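Long-range contacts in neutral ceramidase (Pseudomonas aeruginosa, PDB 2ZWS), which hydrolyses the N-acyl linkage of ceramides to give sphingosine and free fatty acid, and also catalyses the reverse synthesis: residues A[35-40]-A[580-585]; A[100-105]-A[213-218]. One frame throughout, in Å; residues are numbered along the deposited sequence.

Interaction 1. Residues A[35-40]-A[580-585]. With MG (magnesium ion), chain C.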
loop_
_atom_site.group_PDB
_atom_site.type_symbol
_atom_site.label_atom_id
_atom_site.label_comp_id
_atom_site.label_asym_id
_atom_site.label_seq_id
_atom_site.Cartn_x
_atom_site.Cartn_y
_atom_site.Cartn_z
ATOM N N GLY A 35 8.525 11.200 11.335
ATOM C CA GLY A 35 8.913 12.015 10.187
ATOM C C GLY A 35 8.554 11.361 8.879
ATOM O O GLY A 35 7.729 10.429 8.835
ATOM N N ILE A 36 9.151 11.874 7.798
ATOM C CA ILE A 36 8.869 11.351 6.470
ATOM C C ILE A 36 10.168 11.109 5.751
ATOM O O ILE A 36 11.040 11.976 5.739
ATOM C CB ILE A 36 8.033 12.375 5.648
ATOM C CG1 ILE A 36 6.657 12.566 6.309
ATOM C CG2 ILE A 36 7.952 11.979 4.152
ATOM C CD1 ILE A 36 5.867 13.694 5.717
ATOM N N HIS A 37 10.318 9.907 5.190
ATOM C CA HIS A 37 11.359 9.713 4.192
ATOM C C HIS A 37 10.827 10.049 2.791
ATOM O O HIS A 37 11.349 10.933 2.117
ATOM C CB HIS A 37 11.951 8.315 4.229
ATOM C CG HIS A 37 13.049 8.137 3.230
ATOM N ND1 HIS A 37 13.482 6.902 2.795
ATOM C CD2 HIS A 37 13.806 9.055 2.572
ATOM C CE1 HIS A 37 14.456 7.066 1.915
ATOM N NE2 HIS A 37 14.673 8.364 1.760
ATOM N N MET A 38 9.783 9.333 2.373
ATOM C CA MET A 38 9.070 9.664 1.150
ATOM C C MET A 38 7.573 9.599 1.441
ATOM O O MET A 38 7.137 8.869 2.345
ATOM C CB MET A 38 9.460 8.733 -0.023
ATOM C CG MET A 38 10.925 8.855 -0.518
ATOM S SD MET A 38 11.266 8.324 -2.241
ATOM C CE MET A 38 10.610 6.653 -2.216
ATOM N N ARG A 39 6.795 10.380 0.687
ATOM C CA ARG A 39 5.355 10.400 0.904
ATOM C C ARG A 39 4.687 9.143 0.338
ATOM O O ARG A 39 5.291 8.385 -0.435
ATOM C CB ARG A 39 4.725 11.659 0.301
ATOM C CG ARG A 39 5.015 12.898 1.175
ATOM C CD ARG A 39 4.152 14.147 0.782
ATOM N NE ARG A 39 4.416 15.182 1.793
ATOM C CZ ARG A 39 3.565 15.592 2.735
ATOM N NH1 ARG A 39 2.293 15.200 2.753
ATOM N NH2 ARG A 39 3.992 16.459 3.651
ATOM N N GLN A 40 3.434 8.953 0.742
ATOM C CA GLN A 40 2.575 7.882 0.263
ATOM C C GLN A 40 1.602 8.432 -0.773
ATOM O O GLN A 40 1.010 9.516 -0.565
ATOM C CB GLN A 40 1.768 7.337 1.446
ATOM C CG GLN A 40 2.653 6.757 2.564
ATOM C CD GLN A 40 1.836 6.421 3.784
ATOM O OE1 GLN A 40 1.410 5.279 3.953
ATOM N NE2 GLN A 40 1.556 7.394 4.583
ATOM N N ASN A 580 9.123 14.633 -0.459
ATOM C CA ASN A 580 8.839 13.383 -1.132
ATOM C C ASN A 580 10.091 12.676 -1.626
ATOM O O ASN A 580 10.090 11.454 -1.807
ATOM C CB ASN A 580 7.923 13.589 -2.328
ATOM C CG ASN A 580 7.454 12.291 -2.912
ATOM O OD1 ASN A 580 6.977 11.408 -2.189
ATOM N ND2 ASN A 580 7.594 12.155 -4.228
ATOM N N ASP A 581 11.162 13.435 -1.851
ATOM C CA ASP A 581 12.305 12.880 -2.568
ATOM C C ASP A 581 13.137 11.891 -1.734
ATOM O O ASP A 581 13.303 12.068 -0.532
ATOM C CB ASP A 581 13.139 14.004 -3.140
ATOM C CG ASP A 581 12.410 14.703 -4.266
ATOM O OD1 ASP A 581 12.034 13.999 -5.238
ATOM O OD2 ASP A 581 12.157 15.931 -4.161
ATOM N N TRP A 582 13.681 10.868 -2.391
ATOM C CA TRP A 582 14.553 9.897 -1.726
ATOM C C TRP A 582 15.734 10.557 -0.999
ATOM O O TRP A 582 16.113 10.091 0.077
ATOM C CB TRP A 582 15.104 8.907 -2.767
ATOM C CG TRP A 582 16.012 7.900 -2.192
ATOM C CD1 TRP A 582 17.379 7.938 -2.204
ATOM C CD2 TRP A 582 15.640 6.694 -1.517
ATOM N NE1 TRP A 582 17.876 6.828 -1.565
ATOM C CE2 TRP A 582 16.838 6.046 -1.145
ATOM C CE3 TRP A 582 14.411 6.092 -1.198
ATOM C CZ2 TRP A 582 16.854 4.846 -0.443
ATOM C CZ3 TRP A 582 14.429 4.859 -0.498
ATOM C CH2 TRP A 582 15.648 4.265 -0.132
ATOM N N ASP A 583 16.290 11.627 -1.588
ATOM C CA ASP A 583 17.521 12.249 -1.077
ATOM C C ASP A 583 17.284 13.106 0.165
ATOM O O ASP A 583 18.246 13.570 0.774
ATOM C CB ASP A 583 18.211 13.110 -2.125
ATOM C CG ASP A 583 18.737 12.312 -3.276
ATOM O OD1 ASP A 583 19.094 11.132 -3.082
ATOM O OD2 ASP A 583 18.794 12.887 -4.385
ATOM N N THR A 584 16.019 13.337 0.528
ATOM C CA THR A 584 15.699 14.184 1.706
ATOM C C THR A 584 15.027 13.382 2.820
ATOM O O THR A 584 14.352 12.380 2.555
ATOM C CB THR A 584 14.784 15.390 1.358
ATOM O OG1 THR A 584 13.515 14.897 0.898
ATOM C CG2 THR A 584 15.407 16.225 0.285
ATOM N N GLN A 585 15.246 13.824 4.066
ATOM C CA GLN A 585 14.502 13.301 5.201
ATOM C C GLN A 585 14.028 14.439 6.072
ATOM O O GLN A 585 14.694 15.463 6.174
ATOM C CB GLN A 585 15.367 12.339 6.015
ATOM C CG GLN A 585 15.848 11.131 5.176
ATOM C CD GLN A 585 16.654 10.069 5.949
ATOM O OE1 GLN A 585 17.113 9.093 5.356
ATOM N NE2 GLN A 585 16.836 10.250 7.230
HETATM MG MG MG C . 12.361 12.771 1.466
HETATM O O HOH W 1 11.467 13.913 3.548
HETATM O O HOH W 2 6.994 8.391 -2.625
#

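Interaction 2. Residues A[100-105]-A[213-218]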
loop_
_atom_site.group_PDB
_atom_site.type_symbol
_atom_site.label_atom_id
_atom_site.label_comp_id
_atom_site.label_asym_id
_atom_site.label_seq_id
_atom_site.Cartn_x
_atom_site.Cartn_y
_atom_site.Cartn_z
ATOM N N SER A 100 5.497 0.893 6.532
ATOM C CA SER A 100 6.060 2.127 7.072
ATOM C C SER A 100 5.152 3.319 6.940
ATOM O O SER A 100 5.645 4.443 6.793
ATOM C CB SER A 100 7.387 2.444 6.385
ATOM O OG SER A 100 8.330 1.407 6.671
ATOM N N GLY A 101 3.836 3.083 7.002
ATOM C CA GLY A 101 2.880 4.211 7.094
ATOM C C GLY A 101 2.167 4.236 8.438
ATOM O O GLY A 101 2.124 3.228 9.140
ATOM N N PRO A 102 1.599 5.397 8.797
ATOM C CA PRO A 102 0.776 5.516 10.010
ATOM C C PRO A 102 -0.460 4.622 9.929
ATOM O O PRO A 102 -1.098 4.540 8.875
ATOM C CB PRO A 102 0.397 7.011 10.030
ATOM C CG PRO A 102 0.503 7.458 8.612
ATOM C CD PRO A 102 1.653 6.657 8.026
ATOM N N GLY A 103 -0.797 3.968 11.035
ATOM C CA GLY A 103 -1.971 3.083 11.092
ATOM C C GLY A 103 -3.231 3.760 11.590
ATOM O O GLY A 103 -3.294 5.003 11.713
ATOM N N GLY A 104 -4.241 2.940 11.873
ATOM C CA GLY A 104 -5.494 3.432 12.452
ATOM C C GLY A 104 -6.577 3.729 11.437
ATOM O O GLY A 104 -7.492 4.520 11.702
ATOM N N PHE A 105 -6.489 3.122 10.260
ATOM C CA PHE A 105 -7.454 3.410 9.223
ATOM C C PHE A 105 -8.356 2.237 8.824
ATOM O O PHE A 105 -9.029 2.267 7.774
ATOM C CB PHE A 105 -6.794 4.111 8.021
ATOM C CG PHE A 105 -5.669 3.326 7.380
ATOM C CD1 PHE A 105 -4.381 3.373 7.902
ATOM C CD2 PHE A 105 -5.901 2.568 6.231
ATOM C CE1 PHE A 105 -3.330 2.656 7.290
ATOM C CE2 PHE A 105 -4.867 1.862 5.601
ATOM C CZ PHE A 105 -3.593 1.894 6.130
ATOM N N HIS A 213 11.180 4.767 11.936
ATOM C CA HIS A 213 10.046 5.594 12.329
ATOM C C HIS A 213 9.652 6.600 11.262
ATOM O O HIS A 213 8.685 7.351 11.446
ATOM C CB HIS A 213 10.360 6.289 13.650
ATOM C CG HIS A 213 10.482 5.345 14.810
ATOM N ND1 HIS A 213 11.686 4.810 15.212
ATOM C CD2 HIS A 213 9.555 4.872 15.672
ATOM C CE1 HIS A 213 11.489 4.022 16.260
ATOM N NE2 HIS A 213 10.205 4.041 16.558
ATOM N N LEU A 214 10.373 6.611 10.135
ATOM C CA LEU A 214 10.036 7.546 9.061
ATOM C C LEU A 214 9.015 6.938 8.110
ATOM O O LEU A 214 9.125 5.766 7.739
ATOM C CB LEU A 214 11.275 7.899 8.247
ATOM C CG LEU A 214 12.419 8.571 9.020
ATOM C CD1 LEU A 214 13.523 8.952 8.032
ATOM C CD2 LEU A 214 11.963 9.792 9.830
ATOM N N ILE A 215 8.028 7.738 7.712
ATOM C CA ILE A 215 7.061 7.290 6.714
ATOM C C ILE A 215 7.775 6.963 5.432
ATOM O O ILE A 215 8.627 7.720 4.956
ATOM C CB ILE A 215 5.965 8.350 6.481
ATOM C CG1 ILE A 215 5.078 8.408 7.720
ATOM C CG2 ILE A 215 5.160 8.027 5.222
ATOM C CD1 ILE A 215 3.939 9.442 7.658
ATOM N N SER A 216 7.431 5.804 4.867
ATOM C CA SER A 216 8.056 5.401 3.616
ATOM C C SER A 216 7.145 4.431 2.868
ATOM O O SER A 216 6.479 3.601 3.483
ATOM C CB SER A 216 9.388 4.691 3.895
ATOM O OG SER A 216 9.910 4.099 2.713
ATOM N N PRO A 217 7.123 4.540 1.539
ATOM C CA PRO A 217 6.412 3.579 0.704
ATOM C C PRO A 217 7.264 2.335 0.381
ATOM O O PRO A 217 6.826 1.486 -0.416
ATOM C CB PRO A 217 6.131 4.390 -0.558
ATOM C CG PRO A 217 7.378 5.263 -0.704
ATOM C CD PRO A 217 7.728 5.617 0.732
ATOM N N ASP A 218 8.447 2.239 1.000
ATOM C CA ASP A 218 9.244 0.998 1.007
ATOM C C ASP A 218 9.689 0.586 -0.383
ATOM O O ASP A 218 9.805 1.442 -1.254
ATOM C CB ASP A 218 8.484 -0.107 1.752
ATOM C CG ASP A 218 9.405 -1.159 2.368
ATOM O OD1 ASP A 218 9.834 -2.100 1.648
ATOM O OD2 ASP A 218 9.690 -1.055 3.584
HETATM O O HOH W 3 8.175 -1.166 5.743
#

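Interaction 1. Residues A[35-40]-A[580-585]
His-37 and Met-38 lie against Gln-585 and Asn-580 where the two backbones come closest. Met-38 CA is 4.4 Å from Asn-580 CA. Segment 35-40 runs off the end of strand 32-36. Segment 580-585 makes a type I turn from Asp-581 to Thr-584 and then enters strand 584-591. A magnesium ion sits between them. His-37 O binds it at 2.2 Å from one segment, and Asp-581 O, Thr-584 O and Thr-584 OG1 bind it from the other. A bound water is a further ligand and donates to Ile-36 O; Asp-579, just before the segment, completes the protein ligands. Thr-584 OG1 is also hydrogen-bonded to Thr-578 O. The His-37 side chain swings over to the turn, with CG anti to the backbone N (chi1 -178°). Its NE2 donates to a lone pair of Trp-582 O, 2.8 Å away, nearly in the imidazole plane. His-37 CE1 lies 3.3 Å from Trp-582 CE3, over one indole face and offset toward its rim. The two ring planes are oblique, at 52°. Asn-580 OD1 accepts from Arg-39 N at 3.1 Å, on a lone pair. A water and Trp-41 NE1 also bond to this oxygen. Arg-39 NE makes a salt bridge to Asp-579. The arrangement is an interdomain magnesium site in which three backbone carbonyls take part, and it joins the N-terminal part of the chain to the C-terminal beta-sandwich.

Interaction 2. Residues A[100-105]-A[213-218]
Ser-100 O takes two contacts from the 213-218 backbone. Ser-216 N donates a hydrogen bond to it at 3.0 Å, with an N-H...O angle of 157°. The donor stands above the carbonyl plane, 35° out of it. Ile-215 CA also points its hydrogen at Ser-100 O, a CA-H...O contact of 3.2 Å. The CB of Ser-100 points toward the other segment. It lies 3.3 Å from Ser-216 O and also touches Ser-216 CB. Ser-216 O has a hydrogen bond of its own from Thr-98 OG1, which also bonds to Ser-100 N. Thr-98 therefore ties the two segments together a second time. Ser-216 CB carries OG anti to the backbone N (chi1 171°), and OG accepts from Asp-218 N at 2.9 Å. This is an ST turn, and it leads into helix 218-231. Just before it, the short, weakly bonded strand 214-215 is an edge strand of a mixed sheet and runs parallel to strand 32-36. Strand 101-102 pairs instead with strand 22-24, so the contact joins two separate sheets. Pro-102 CD packs on Ile-215 CD1 at 3.6 Å, and the two side chains cross at about a right angle. Thr-33 touches both of them. A water bridges Ser-100 OG, at 2.7 Å, and Asp-218 OD2. The Asp-218 carboxylate is held further by backbone nitrogens: Met-208 N bonds to OD2 and Ser-207 N to OD1.

From the N terminus, the chain first passes residues 35-40, at the end of strand 32-36. It then reaches 100-105 and returns at 213-218, which closes the loop of interaction 2. Only at 580-585, far into the C-terminal part, does interaction 1 close its much longer loop. The smaller loop thus lies wholly within the larger, and the two do not cross. Their centres are about 11 Å apart. Segments 35-40 and 213-218 meet directly: probable hydrogen bonds join His-37 N to Ile-215 O and Ile-215 N to Gly-35 O. Strand 32-36 is therefore flanked by strand 214-215 and strand 584-591, in a sheet shared by both parts of the chain.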